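Local coordinates for protein chitinase (Thermococcus chitonophagus, PDB 5XSW) that probably acts as an endochitinase, hydrolysing chitin at the beta-1,4 links between its N-acetylglucosamine units, at residues Glu16-Asn21 with Thr81-Ile86; Ile35-Phe40 with Leu65-Leu70; Ala179-Pro184 with Trp215-Thr220. One frame throughout, in Å; residues are numbered along the deposited sequence.

Contact 1: residues Glu16-Asn21 with Thr81-Ile86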
ATOM      1  N   GLU A  16     -14.193  37.690   3.440  1.00 37.82           N
ATOM      2  CA  GLU A  16     -13.189  36.872   2.787  1.00 38.25           C
ATOM      3  C   GLU A  16     -12.458  36.018   3.808  1.00 39.92           C
ATOM      4  O   GLU A  16     -11.874  36.524   4.784  1.00 37.81           O
ATOM      5  CB  GLU A  16     -12.199  37.722   2.036  1.00 39.40           C
ATOM      6  CG  GLU A  16     -11.137  36.886   1.350  1.00 50.36           C
ATOM      7  CD  GLU A  16     -10.407  37.645   0.271  1.00 61.86           C
ATOM      8  OE1 GLU A  16     -10.148  37.062  -0.813  1.00 64.36           O
ATOM      9  OE2 GLU A  16     -10.079  38.826   0.519  1.00 74.55           O
ATOM     10  N   LEU A  17     -12.497  34.712   3.575  1.00 41.15           N
ATOM     11  CA  LEU A  17     -11.788  33.742   4.392  1.00 32.02           C
ATOM     12  C   LEU A  17     -10.544  33.230   3.642  1.00 36.09           C
ATOM     13  O   LEU A  17     -10.675  32.804   2.517  1.00 34.09           O
ATOM     14  CB  LEU A  17     -12.713  32.578   4.717  1.00 38.57           C
ATOM     15  CG  LEU A  17     -12.034  31.376   5.383  1.00 37.89           C
ATOM     16  CD1 LEU A  17     -11.531  31.724   6.782  1.00 32.69           C
ATOM     17  CD2 LEU A  17     -12.993  30.214   5.406  1.00 38.12           C
ATOM     18  N   THR A  18      -9.386  33.284   4.273  1.00 31.85           N
ATOM     19  CA  THR A  18      -8.184  32.773   3.655  1.00 41.66           C
ATOM     20  C   THR A  18      -7.687  31.548   4.410  1.00 40.52           C
ATOM     21  O   THR A  18      -7.413  31.615   5.598  1.00 37.09           O
ATOM     22  CB  THR A  18      -7.083  33.842   3.616  1.00 43.79           C
ATOM     23  OG1 THR A  18      -7.547  34.975   2.883  1.00 43.17           O
ATOM     24  CG2 THR A  18      -5.841  33.303   2.957  1.00 39.29           C
ATOM     25  N   LEU A  19      -7.567  30.439   3.692  1.00 32.90           N
ATOM     26  CA  LEU A  19      -7.051  29.196   4.236  1.00 31.59           C
ATOM     27  C   LEU A  19      -5.741  28.912   3.536  1.00 35.19           C
ATOM     28  O   LEU A  19      -5.665  28.986   2.323  1.00 34.90           O
ATOM     29  CB  LEU A  19      -8.017  28.044   3.978  1.00 33.46           C
ATOM     30  CG  LEU A  19      -9.458  28.171   4.457  1.00 36.77           C
ATOM     31  CD1 LEU A  19     -10.317  27.048   3.913  1.00 35.61           C
ATOM     32  CD2 LEU A  19      -9.507  28.191   5.968  1.00 39.39           C
ATOM     33  N   ALA A  20      -4.699  28.630   4.301  1.00 33.48           N
ATOM     34  CA  ALA A  20      -3.412  28.355   3.693  1.00 40.74           C
ATOM     35  C   ALA A  20      -2.494  27.473   4.515  1.00 42.13           C
ATOM     36  O   ALA A  20      -2.545  27.473   5.734  1.00 38.74           O
ATOM     37  CB  ALA A  20      -2.708  29.658   3.376  1.00 35.18           C
ATOM     38  N   ASN A  21      -1.619  26.757   3.828  1.00 34.42           N
ATOM     39  CA  ASN A  21      -0.455  26.206   4.461  1.00 31.18           C
ATOM     40  C   ASN A  21       0.628  27.182   4.085  1.00 38.32           C
ATOM     41  O   ASN A  21       1.086  27.214   2.955  1.00 36.10           O
ATOM     42  CB  ASN A  21      -0.139  24.807   3.933  1.00 32.79           C
ATOM     43  CG  ASN A  21       1.127  24.232   4.527  1.00 32.00           C
ATOM     44  OD1 ASN A  21       1.944  24.950   5.076  1.00 33.13           O
ATOM     45  ND2 ASN A  21       1.294  22.932   4.410  1.00 32.24           N
ATOM     46  N   THR A  81      -2.645  28.260  -0.986  1.00 36.96           N
ATOM     47  CA  THR A  81      -3.622  29.181  -0.399  1.00 35.41           C
ATOM     48  C   THR A  81      -4.950  29.029  -1.082  1.00 43.46           C
ATOM     49  O   THR A  81      -5.004  28.806  -2.296  1.00 35.27           O
ATOM     50  CB  THR A  81      -3.120  30.624  -0.474  1.00 36.75           C
ATOM     51  OG1 THR A  81      -1.931  30.718   0.300  1.00 39.83           O
ATOM     52  CG2 THR A  81      -4.181  31.652   0.100  1.00 37.21           C
ATOM     53  N   VAL A  82      -6.037  29.087  -0.302  1.00 36.19           N
ATOM     54  CA  VAL A  82      -7.367  29.026  -0.885  1.00 34.65           C
ATOM     55  C   VAL A  82      -8.206  30.197  -0.280  1.00 44.11           C
ATOM     56  O   VAL A  82      -8.226  30.374   0.931  1.00 38.34           O
ATOM     57  CB  VAL A  82      -8.065  27.677  -0.634  1.00 36.35           C
ATOM     58  CG1 VAL A  82      -9.559  27.729  -1.062  1.00 34.62           C
ATOM     59  CG2 VAL A  82      -7.325  26.506  -1.379  1.00 38.68           C
ATOM     60  N   LYS A  83      -8.834  31.011  -1.128  1.00 39.33           N
ATOM     61  CA  LYS A  83      -9.581  32.181  -0.644  1.00 39.82           C
ATOM     62  C   LYS A  83     -11.015  31.975  -0.944  1.00 38.01           C
ATOM     63  O   LYS A  83     -11.374  31.590  -2.053  1.00 39.33           O
ATOM     64  CB  LYS A  83      -9.070  33.472  -1.262  1.00 40.16           C
ATOM     65  CG  LYS A  83      -7.756  33.878  -0.678  1.00 43.67           C
ATOM     66  CD  LYS A  83      -7.267  35.208  -1.176  1.00 46.14           C
ATOM     67  CE  LYS A  83      -5.890  35.530  -0.617  1.00 53.80           C
ATOM     68  NZ  LYS A  83      -5.153  36.350  -1.613  1.00 59.46           N
ATOM     69  N   ILE A  84     -11.843  32.178   0.083  1.00 37.06           N
ATOM     70  CA  ILE A  84     -13.254  31.950  -0.032  1.00 32.62           C
ATOM     71  C   ILE A  84     -14.044  33.263   0.259  1.00 41.95           C
ATOM     72  O   ILE A  84     -13.704  34.004   1.194  1.00 35.99           O
ATOM     73  CB  ILE A  84     -13.687  30.857   0.945  1.00 39.17           C
ATOM     74  CG1 ILE A  84     -13.092  29.503   0.508  1.00 43.13           C
ATOM     75  CG2 ILE A  84     -15.174  30.751   1.012  1.00 36.43           C
ATOM     76  CD1 ILE A  84     -13.414  28.370   1.467  1.00 37.55           C
ATOM     77  N   ILE A  85     -15.045  33.552  -0.565  1.00 37.58           N
ATOM     78  CA  ILE A  85     -15.905  34.721  -0.347  1.00 42.38           C
ATOM     79  C   ILE A  85     -17.281  34.273   0.077  1.00 37.19           C
ATOM     80  O   ILE A  85     -17.953  33.494  -0.615  1.00 39.62           O
ATOM     81  CB  ILE A  85     -15.980  35.588  -1.586  1.00 42.87           C
ATOM     82  CG1 ILE A  85     -14.583  36.108  -1.877  1.00 40.28           C
ATOM     83  CG2 ILE A  85     -16.984  36.772  -1.351  1.00 44.67           C
ATOM     84  CD1 ILE A  85     -14.367  36.351  -3.298  1.00 53.91           C
ATOM     85  N   ILE A  86     -17.671  34.747   1.265  1.00 36.78           N
ATOM     86  CA  ILE A  86     -18.933  34.419   1.903  1.00 34.19           C
ATOM     87  C   ILE A  86     -19.812  35.687   1.934  1.00 43.58           C
ATOM     88  O   ILE A  86     -19.378  36.738   2.405  1.00 42.44           O
ATOM     89  CB  ILE A  86     -18.741  33.941   3.348  1.00 38.12           C
ATOM     90  CG1 ILE A  86     -17.791  32.724   3.408  1.00 36.18           C
ATOM     91  CG2 ILE A  86     -20.094  33.688   4.032  1.00 36.86           C
ATOM     92  CD1 ILE A  86     -17.138  32.578   4.753  1.00 27.28           C
TER
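Leu17 and Ile84 exchange a pair of backbone hydrogen bonds, with Leu17 N to Ile84 O at 2.8 Å, and Leu19 and Val82 exchange another, with Val82 N to Leu19 O at 2.7 Å; the two strands run antiparallel. Between these pairs CA-H groups add to the pairing, Lys83 CA facing Leu17 O at 3.4 Å.

Apolar contact gathers on the face carrying Leu17, Leu19, Val82 and Ile84. There Leu19 and Ile84 cross at a slant, CD1 to CD1 at 4.2 Å, while the stems of Leu17 and Ile84 face each other CB to CB. Tyr51 and Ile49 of strand 45-51 continue this face across the sheet.

The other face mixes polar and aliphatic atoms. Thr18 turns OG1 anti to the carbonyl carbon (chi1 -59°), alongside Lys83 CG at 3.7 Å; its CG2 meets Thr81 CG2, also at 3.7 Å. An alanine here would probably open a gap beside Thr81 CG2 and leave the Lys83 chain freer to turn. Glu16, extended beyond CG, crosses the lysine chain, its OE1 3.4 Å from Lys83 CD. The charged atoms do not meet: Glu16 OE1 and Lys83 NZ stay 5.1 Å apart. The pairing is thus two-sided: aliphatic branches look into the N-terminal beta-sandwich, toward the facing sheet with Ile38 and nearby Leu70, and a mixture of threonine, lysine and glutamate faces outward.

Contact 2: residues Ile35-Phe40 with Leu65-Leu70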
ATOM      1  N   ILE A  35      -8.080  19.011   5.165  1.00 29.82           N
ATOM      2  CA  ILE A  35      -9.255  19.637   5.831  1.00 27.37           C
ATOM      3  C   ILE A  35     -10.524  18.882   5.561  1.00 22.43           C
ATOM      4  O   ILE A  35     -10.952  18.748   4.415  1.00 31.56           O
ATOM      5  CB  ILE A  35      -9.368  21.112   5.374  1.00 30.66           C
ATOM      6  CG1 ILE A  35      -8.092  21.844   5.870  1.00 33.83           C
ATOM      7  CG2 ILE A  35     -10.662  21.734   5.950  1.00 27.67           C
ATOM      8  CD1 ILE A  35      -8.090  23.314   5.620  1.00 48.96           C
ATOM      9  N   LYS A  36     -11.126  18.325   6.619  1.00 24.62           N
ATOM     10  CA  LYS A  36     -12.429  17.694   6.517  1.00 26.26           C
ATOM     11  C   LYS A  36     -13.543  18.721   6.163  1.00 35.53           C
ATOM     12  O   LYS A  36     -14.322  18.530   5.227  1.00 26.37           O
ATOM     13  CB  LYS A  36     -12.762  17.018   7.839  1.00 27.06           C
ATOM     14  CG  LYS A  36     -14.018  16.136   7.808  1.00 34.84           C
ATOM     15  CD  LYS A  36     -14.459  15.785   9.246  1.00 43.91           C
ATOM     16  CE  LYS A  36     -15.531  14.690   9.289  1.00 64.86           C
ATOM     17  NZ  LYS A  36     -15.022  13.309   8.889  1.00 71.84           N
ATOM     18  N   ASN A  37     -13.617  19.797   6.955  1.00 32.79           N
ATOM     19  CA  ASN A  37     -14.525  20.896   6.651  1.00 28.22           C
ATOM     20  C   ASN A  37     -14.112  22.111   7.491  1.00 31.37           C
ATOM     21  O   ASN A  37     -13.147  22.043   8.266  1.00 26.45           O
ATOM     22  CB  ASN A  37     -15.996  20.497   6.872  1.00 26.95           C
ATOM     23  CG  ASN A  37     -16.261  19.887   8.218  1.00 29.84           C
ATOM     24  OD1 ASN A  37     -15.826  20.413   9.241  1.00 33.75           O
ATOM     25  ND2 ASN A  37     -17.020  18.782   8.233  1.00 32.23           N
ATOM     26  N   ILE A  38     -14.761  23.237   7.231  1.00 29.79           N
ATOM     27  CA  ILE A  38     -14.528  24.472   8.001  1.00 28.39           C
ATOM     28  C   ILE A  38     -15.948  24.831   8.528  1.00 27.47           C
ATOM     29  O   ILE A  38     -16.897  24.833   7.753  1.00 30.93           O
ATOM     30  CB  ILE A  38     -13.996  25.642   7.163  1.00 32.32           C
ATOM     31  CG1 ILE A  38     -12.712  25.297   6.407  1.00 36.81           C
ATOM     32  CG2 ILE A  38     -13.695  26.907   8.046  1.00 27.30           C
ATOM     33  CD1 ILE A  38     -12.995  24.817   4.997  1.00 42.85           C
ATOM     34  N   THR A  39     -16.093  25.100   9.815  1.00 33.72           N
ATOM     35  CA  THR A  39     -17.410  25.550  10.283  1.00 28.30           C
ATOM     36  C   THR A  39     -17.344  27.026  10.694  1.00 35.87           C
ATOM     37  O   THR A  39     -16.292  27.551  11.084  1.00 30.55           O
ATOM     38  CB  THR A  39     -17.930  24.742  11.475  1.00 30.87           C
ATOM     39  OG1 THR A  39     -16.926  24.672  12.508  1.00 32.49           O
ATOM     40  CG2 THR A  39     -18.357  23.324  11.072  1.00 34.61           C
ATOM     41  N   PHE A  40     -18.484  27.690  10.634  1.00 32.26           N
ATOM     42  CA  PHE A  40     -18.553  28.975  11.320  1.00 32.34           C
ATOM     43  C   PHE A  40     -20.018  29.201  11.717  1.00 35.12           C
ATOM     44  O   PHE A  40     -20.898  28.442  11.326  1.00 34.91           O
ATOM     45  CB  PHE A  40     -18.019  30.116  10.437  1.00 29.29           C
ATOM     46  CG  PHE A  40     -18.879  30.382   9.194  1.00 34.35           C
ATOM     47  CD1 PHE A  40     -19.956  31.279   9.241  1.00 35.82           C
ATOM     48  CD2 PHE A  40     -18.589  29.760   7.980  1.00 37.18           C
ATOM     49  CE1 PHE A  40     -20.745  31.543   8.081  1.00 34.26           C
ATOM     50  CE2 PHE A  40     -19.347  29.989   6.826  1.00 32.21           C
ATOM     51  CZ  PHE A  40     -20.452  30.908   6.867  1.00 37.61           C
ATOM     52  N   LEU A  65     -25.130  27.156  12.527  1.00 40.18           N
ATOM     53  CA  LEU A  65     -23.857  26.472  12.153  1.00 35.23           C
ATOM     54  C   LEU A  65     -23.761  26.222  10.658  1.00 31.34           C
ATOM     55  O   LEU A  65     -24.591  25.496  10.109  1.00 38.69           O
ATOM     56  CB  LEU A  65     -23.733  25.137  12.865  1.00 43.37           C
ATOM     57  CG  LEU A  65     -22.357  24.459  12.662  1.00 39.23           C
ATOM     58  CD1 LEU A  65     -21.291  25.365  13.245  1.00 35.08           C
ATOM     59  CD2 LEU A  65     -22.358  23.097  13.347  1.00 44.03           C
ATOM     60  N   VAL A  66     -22.773  26.833  10.008  1.00 32.67           N
ATOM     61  CA  VAL A  66     -22.548  26.632   8.571  1.00 29.51           C
ATOM     62  C   VAL A  66     -21.294  25.718   8.410  1.00 34.57           C
ATOM     63  O   VAL A  66     -20.291  25.942   9.066  1.00 30.97           O
ATOM     64  CB  VAL A  66     -22.320  27.966   7.830  1.00 33.04           C
ATOM     65  CG1 VAL A  66     -22.093  27.736   6.314  1.00 29.15           C
ATOM     66  CG2 VAL A  66     -23.548  28.921   8.004  1.00 28.94           C
ATOM     67  N   THR A  67     -21.375  24.704   7.561  1.00 34.07           N
ATOM     68  CA  THR A  67     -20.233  23.778   7.341  1.00 31.24           C
ATOM     69  C   THR A  67     -19.801  23.834   5.886  1.00 27.60           C
ATOM     70  O   THR A  67     -20.612  23.536   4.998  1.00 35.24           O
ATOM     71  CB  THR A  67     -20.618  22.357   7.693  1.00 38.54           C
ATOM     72  OG1 THR A  67     -21.128  22.347   9.039  1.00 37.63           O
ATOM     73  CG2 THR A  67     -19.343  21.377   7.544  1.00 31.34           C
ATOM     74  N   ILE A  68     -18.564  24.269   5.645  1.00 30.42           N
ATOM     75  CA  ILE A  68     -18.028  24.360   4.301  1.00 32.63           C
ATOM     76  C   ILE A  68     -17.206  23.098   4.010  1.00 39.29           C
ATOM     77  O   ILE A  68     -16.291  22.779   4.775  1.00 33.36           O
ATOM     78  CB  ILE A  68     -17.136  25.560   4.113  1.00 32.35           C
ATOM     79  CG1 ILE A  68     -17.936  26.878   4.319  1.00 33.63           C
ATOM     80  CG2 ILE A  68     -16.508  25.526   2.698  1.00 33.43           C
ATOM     81  CD1 ILE A  68     -16.971  28.064   4.501  1.00 30.76           C
ATOM     82  N   ASP A  69     -17.543  22.408   2.928  1.00 36.31           N
ATOM     83  CA  ASP A  69     -16.802  21.206   2.472  1.00 36.04           C
ATOM     84  C   ASP A  69     -16.005  21.590   1.220  1.00 34.04           C
ATOM     85  O   ASP A  69     -16.594  21.969   0.224  1.00 36.90           O
ATOM     86  CB  ASP A  69     -17.796  20.063   2.213  1.00 33.38           C
ATOM     87  CG  ASP A  69     -17.131  18.764   1.666  1.00 37.80           C
ATOM     88  OD1 ASP A  69     -15.939  18.758   1.387  1.00 35.71           O
ATOM     89  OD2 ASP A  69     -17.856  17.775   1.499  1.00 37.01           O
ATOM     90  N   LEU A  70     -14.670  21.533   1.294  1.00 31.14           N
ATOM     91  CA  LEU A  70     -13.831  21.976   0.205  1.00 29.14           C
ATOM     92  C   LEU A  70     -13.699  20.923  -0.909  1.00 34.87           C
ATOM     93  O   LEU A  70     -13.042  21.189  -1.906  1.00 32.63           O
ATOM     94  CB  LEU A  70     -12.438  22.345   0.713  1.00 31.24           C
ATOM     95  CG  LEU A  70     -12.384  23.472   1.749  1.00 36.71           C
ATOM     96  CD1 LEU A  70     -10.969  23.602   2.322  1.00 30.63           C
ATOM     97  CD2 LEU A  70     -12.837  24.823   1.082  1.00 35.00           C
TER
HETATM   98  O   HOH W   1     -13.059  19.930   3.199  1.00 31.68           O
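Phe40 and Val66 lie side by side at the apolar heart of this strand pair, the ring taking Val66 CB over one face in a CH-pi contact, 3.8 Å from the centroid and 18° off the ring normal. Ile68 CD1 comes to the edge of the same ring, near its plane, 3.8 Å from Phe40 CE2. Further along, Ile38 CD1 presses on Leu70 CD1 at 3.6 Å, and Ile35 CG2 touches that leucine methyl more loosely.

They line the interior of the N-terminal beta-sandwich, where Val66 and Ile68 meet Ile49 of strand 45-51 in the opposite sheet. Paired bonds between Ile38 and Ile68 and between Phe40 and Val66 fix the register; Ile68 N reaches Ile38 O at 2.7 Å. A classic beta bulge at Lys36 and Asn37, both opposite His103 of strand 98-104, interrupts the strand. Where the chain turns a corner at Lys36, a water bridges the segments, donating to Ile35 O at 2.7 Å and accepting from Leu70 N at 3.0 Å.

On the other face Thr39 CG2 lies by Thr67 OG1, while the Asn37 side chain lies aslant to that of Thr67, Asn37 CG being 3.5 Å from Thr67 CG2. Thr39 OG1 hydrogen-bonds His103 NE2. At the margin Asp69 OD1 accepts from Thr71 N and makes a salt bridge with Arg482, and Lys36 NZ bonds Ala309 O, Arg482 and Ala309 both lying on helices of the helical domain.

Contact 3: residues Ala179-Pro184 with Trp215-Thr220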
ATOM      1  N   ALA A 179       3.237 -22.950  24.170  1.00 28.61           N
ATOM      2  CA  ALA A 179       4.332 -22.068  23.776  1.00 26.48           C
ATOM      3  C   ALA A 179       4.845 -21.310  25.007  1.00 26.04           C
ATOM      4  O   ALA A 179       4.245 -21.369  26.065  1.00 30.07           O
ATOM      5  CB  ALA A 179       3.852 -21.076  22.677  1.00 25.34           C
ATOM      6  N   ARG A 180       5.950 -20.600  24.838  1.00 24.49           N
ATOM      7  CA  ARG A 180       6.436 -19.683  25.869  1.00 26.67           C
ATOM      8  C   ARG A 180       6.877 -18.404  25.222  1.00 21.83           C
ATOM      9  O   ARG A 180       7.638 -18.431  24.251  1.00 25.94           O
ATOM     10  CB  ARG A 180       7.602 -20.343  26.619  1.00 25.45           C
ATOM     11  CG  ARG A 180       8.405 -19.426  27.538  1.00 25.51           C
ATOM     12  CD  ARG A 180       9.625 -20.251  28.155  1.00 25.52           C
ATOM     13  NE  ARG A 180      10.429 -19.332  28.974  1.00 29.34           N
ATOM     14  CZ  ARG A 180      11.245 -19.724  29.943  1.00 31.22           C
ATOM     15  NH1 ARG A 180      11.386 -21.017  30.215  1.00 26.25           N
ATOM     16  NH2 ARG A 180      11.902 -18.805  30.628  1.00 28.99           N
ATOM     17  N   MET A 181       6.425 -17.273  25.742  1.00 22.60           N
ATOM     18  CA  MET A 181       6.827 -15.982  25.151  1.00 23.13           C
ATOM     19  C   MET A 181       8.281 -15.683  25.475  1.00 28.36           C
ATOM     20  O   MET A 181       8.747 -16.016  26.578  1.00 26.88           O
ATOM     21  CB  MET A 181       5.908 -14.864  25.687  1.00 25.52           C
ATOM     22  CG  MET A 181       4.417 -15.172  25.486  1.00 27.14           C
ATOM     23  SD  MET A 181       3.968 -15.501  23.711  1.00 24.75           S
ATOM     24  CE  MET A 181       4.356 -13.926  22.929  1.00 21.17           C
ATOM     25  N   TRP A 182       8.999 -15.070  24.540  1.00 23.48           N
ATOM     26  CA  TRP A 182      10.394 -14.675  24.783  1.00 25.56           C
ATOM     27  C   TRP A 182      10.699 -13.476  23.914  1.00 26.51           C
ATOM     28  O   TRP A 182      10.054 -13.226  22.868  1.00 23.39           O
ATOM     29  CB  TRP A 182      11.403 -15.840  24.521  1.00 25.14           C
ATOM     30  CG  TRP A 182      11.907 -15.925  23.111  1.00 26.78           C
ATOM     31  CD1 TRP A 182      11.129 -16.055  21.974  1.00 34.86           C
ATOM     32  CD2 TRP A 182      13.255 -15.922  22.673  1.00 23.42           C
ATOM     33  NE1 TRP A 182      11.932 -16.135  20.863  1.00 27.52           N
ATOM     34  CE2 TRP A 182      13.240 -16.071  21.265  1.00 23.41           C
ATOM     35  CE3 TRP A 182      14.505 -15.828  23.338  1.00 29.37           C
ATOM     36  CZ2 TRP A 182      14.405 -16.091  20.503  1.00 23.75           C
ATOM     37  CZ3 TRP A 182      15.671 -15.837  22.558  1.00 28.79           C
ATOM     38  CH2 TRP A 182      15.608 -15.964  21.164  1.00 29.64           C
ATOM     39  N   VAL A 183      11.644 -12.690  24.384  1.00 23.42           N
ATOM     40  CA  VAL A 183      12.072 -11.490  23.709  1.00 23.67           C
ATOM     41  C   VAL A 183      13.395 -11.837  23.014  1.00 29.28           C
ATOM     42  O   VAL A 183      14.386 -12.118  23.701  1.00 27.25           O
ATOM     43  CB  VAL A 183      12.275 -10.332  24.717  1.00 24.17           C
ATOM     44  CG1 VAL A 183      12.996  -9.171  24.020  1.00 24.78           C
ATOM     45  CG2 VAL A 183      10.873  -9.888  25.331  1.00 19.10           C
ATOM     46  N   PRO A 184      13.435 -11.828  21.660  1.00 28.23           N
ATOM     47  CA  PRO A 184      14.674 -12.288  20.987  1.00 28.31           C
ATOM     48  C   PRO A 184      15.945 -11.509  21.333  1.00 28.74           C
ATOM     49  O   PRO A 184      17.006 -12.102  21.414  1.00 27.04           O
ATOM     50  CB  PRO A 184      14.346 -12.092  19.480  1.00 26.60           C
ATOM     51  CG  PRO A 184      12.826 -12.321  19.429  1.00 27.98           C
ATOM     52  CD  PRO A 184      12.319 -11.636  20.702  1.00 24.70           C
ATOM     53  N   TRP A 215       5.776 -16.463  14.721  1.00 21.77           N
ATOM     54  CA  TRP A 215       6.514 -17.037  15.852  1.00 20.59           C
ATOM     55  C   TRP A 215       7.667 -16.100  16.245  1.00 21.69           C
ATOM     56  O   TRP A 215       8.709 -16.565  16.663  1.00 23.65           O
ATOM     57  CB  TRP A 215       7.082 -18.437  15.476  1.00 22.01           C
ATOM     58  CG  TRP A 215       6.107 -19.566  15.553  1.00 22.78           C
ATOM     59  CD1 TRP A 215       5.364 -20.106  14.485  1.00 24.45           C
ATOM     60  CD2 TRP A 215       5.679 -20.280  16.733  1.00 21.58           C
ATOM     61  NE1 TRP A 215       4.611 -21.158  14.948  1.00 25.70           N
ATOM     62  CE2 TRP A 215       4.758 -21.275  16.313  1.00 22.18           C
ATOM     63  CE3 TRP A 215       6.018 -20.204  18.097  1.00 21.30           C
ATOM     64  CZ2 TRP A 215       4.173 -22.196  17.205  1.00 24.48           C
ATOM     65  CZ3 TRP A 215       5.436 -21.136  18.990  1.00 22.17           C
ATOM     66  CH2 TRP A 215       4.485 -22.090  18.540  1.00 29.22           C
ATOM     67  N   GLY A 216       7.509 -14.787  16.090  1.00 22.79           N
ATOM     68  CA  GLY A 216       8.686 -13.917  16.265  1.00 20.58           C
ATOM     69  C   GLY A 216       9.141 -13.882  17.723  1.00 22.97           C
ATOM     70  O   GLY A 216      10.322 -13.738  18.024  1.00 25.69           O
ATOM     71  N   THR A 217       8.202 -14.124  18.630  1.00 22.11           N
ATOM     72  CA  THR A 217       8.352 -13.799  20.058  1.00 23.11           C
ATOM     73  C   THR A 217       7.866 -14.941  20.922  1.00 24.75           C
ATOM     74  O   THR A 217       7.469 -14.730  22.044  1.00 22.58           O
ATOM     75  CB  THR A 217       7.517 -12.538  20.392  1.00 19.72           C
ATOM     76  OG1 THR A 217       6.192 -12.762  19.847  1.00 21.48           O
ATOM     77  CG2 THR A 217       8.109 -11.323  19.689  1.00 20.68           C
ATOM     78  N   ALA A 218       7.887 -16.160  20.393  1.00 22.02           N
ATOM     79  CA  ALA A 218       7.485 -17.292  21.188  1.00 23.56           C
ATOM     80  C   ALA A 218       8.294 -18.503  20.763  1.00 25.33           C
ATOM     81  O   ALA A 218       8.683 -18.627  19.600  1.00 21.94           O
ATOM     82  CB  ALA A 218       5.998 -17.570  21.044  1.00 23.29           C
ATOM     83  N   VAL A 219       8.542 -19.406  21.716  1.00 24.95           N
ATOM     84  CA  VAL A 219       9.248 -20.654  21.390  1.00 23.46           C
ATOM     85  C   VAL A 219       8.331 -21.766  21.865  1.00 21.89           C
ATOM     86  O   VAL A 219       7.359 -21.479  22.531  1.00 25.50           O
ATOM     87  CB  VAL A 219      10.643 -20.753  22.074  1.00 23.98           C
ATOM     88  CG1 VAL A 219      11.608 -19.706  21.466  1.00 24.71           C
ATOM     89  CG2 VAL A 219      10.491 -20.570  23.623  1.00 27.21           C
ATOM     90  N   THR A 220       8.668 -23.033  21.571  1.00 22.44           N
ATOM     91  CA  THR A 220       7.783 -24.126  21.980  1.00 25.09           C
ATOM     92  C   THR A 220       8.621 -25.395  22.221  1.00 24.46           C
ATOM     93  O   THR A 220       9.688 -25.575  21.627  1.00 24.33           O
ATOM     94  CB  THR A 220       6.659 -24.410  20.883  1.00 28.16           C
ATOM     95  OG1 THR A 220       5.849 -25.508  21.301  1.00 29.54           O
ATOM     96  CG2 THR A 220       7.286 -24.744  19.525  1.00 26.13           C
TER
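Ala179 CB touches Trp215 CZ3 at 4.0 Å; this tryptophan lines the glycan pocket, and its side chain is about 4 Å from a bound N-acetylglucosamine unit. Ala218 C lies at the edge of that indole, in its plane. Trp215 is the first residue to leave helix 203-214, with positive phi, and Gly216 and Thr217 carry the chain on into Ala218.

Next to this, Trp182 is held between two neighbours. Val219 CG1 stands over one face of its five-membered ring in a CH-pi contact, 3.8 Å from the centroid, and Pro184 CA lies over the opposite face. Ala218 N comes in at the ring edge, 3.6 Å from Trp182 CD1.

The backbone of the two segments forms a small antiparallel pairing in the largely helical, glycan-binding and probably catalytic domain, the central and one outer strand of a three-stranded sheet completed by 168-169. Arg180 N donates to Val219 O at 2.8 Å and Val219 N returns to Arg180 O at 2.9 Å. Beyond the regular pair Trp182 N reaches Thr217 O at 2.9 Å, the donor standing 53° out of the carbonyl plane.

Met181 folds back at chi2 and chi3, its CE against Thr217 O at 3.3 Å and its sulfur by Ala218 CB. Thr217 OG1 in turn hydrogen-bonds Met207 O, tying the turn to helix 203-214. Trp239 meets Trp182 edge-to-face and sends weak hydrogen bonds from its NE1 to Trp215 O and Gly216 O, while Arg180 NH1 bonds Tyr237 OH on the same strand, 235-239.

In the fold
Contacts 1 and 2 belong to one sandwich: their centres are 12 Å apart, and Leu19, Ile84 and Ile86 of contact 1 pack on Ile38, Leu70 and Phe40 of contact 2, so their apolar faces make a common core. Both are partly buried. The outer face of contact 1 carries a lysine and a glutamate whose charges do not meet, whereas the polar margin of contact 2 is tied to the helical domain. Contact 3, the buried one, lies about 50 Å or more from both by centres, on the opposite side of the chain's centre, in the glycan-binding part. It relies on two tryptophans and short strands rather than branched aliphatic layers, beside a sugar site.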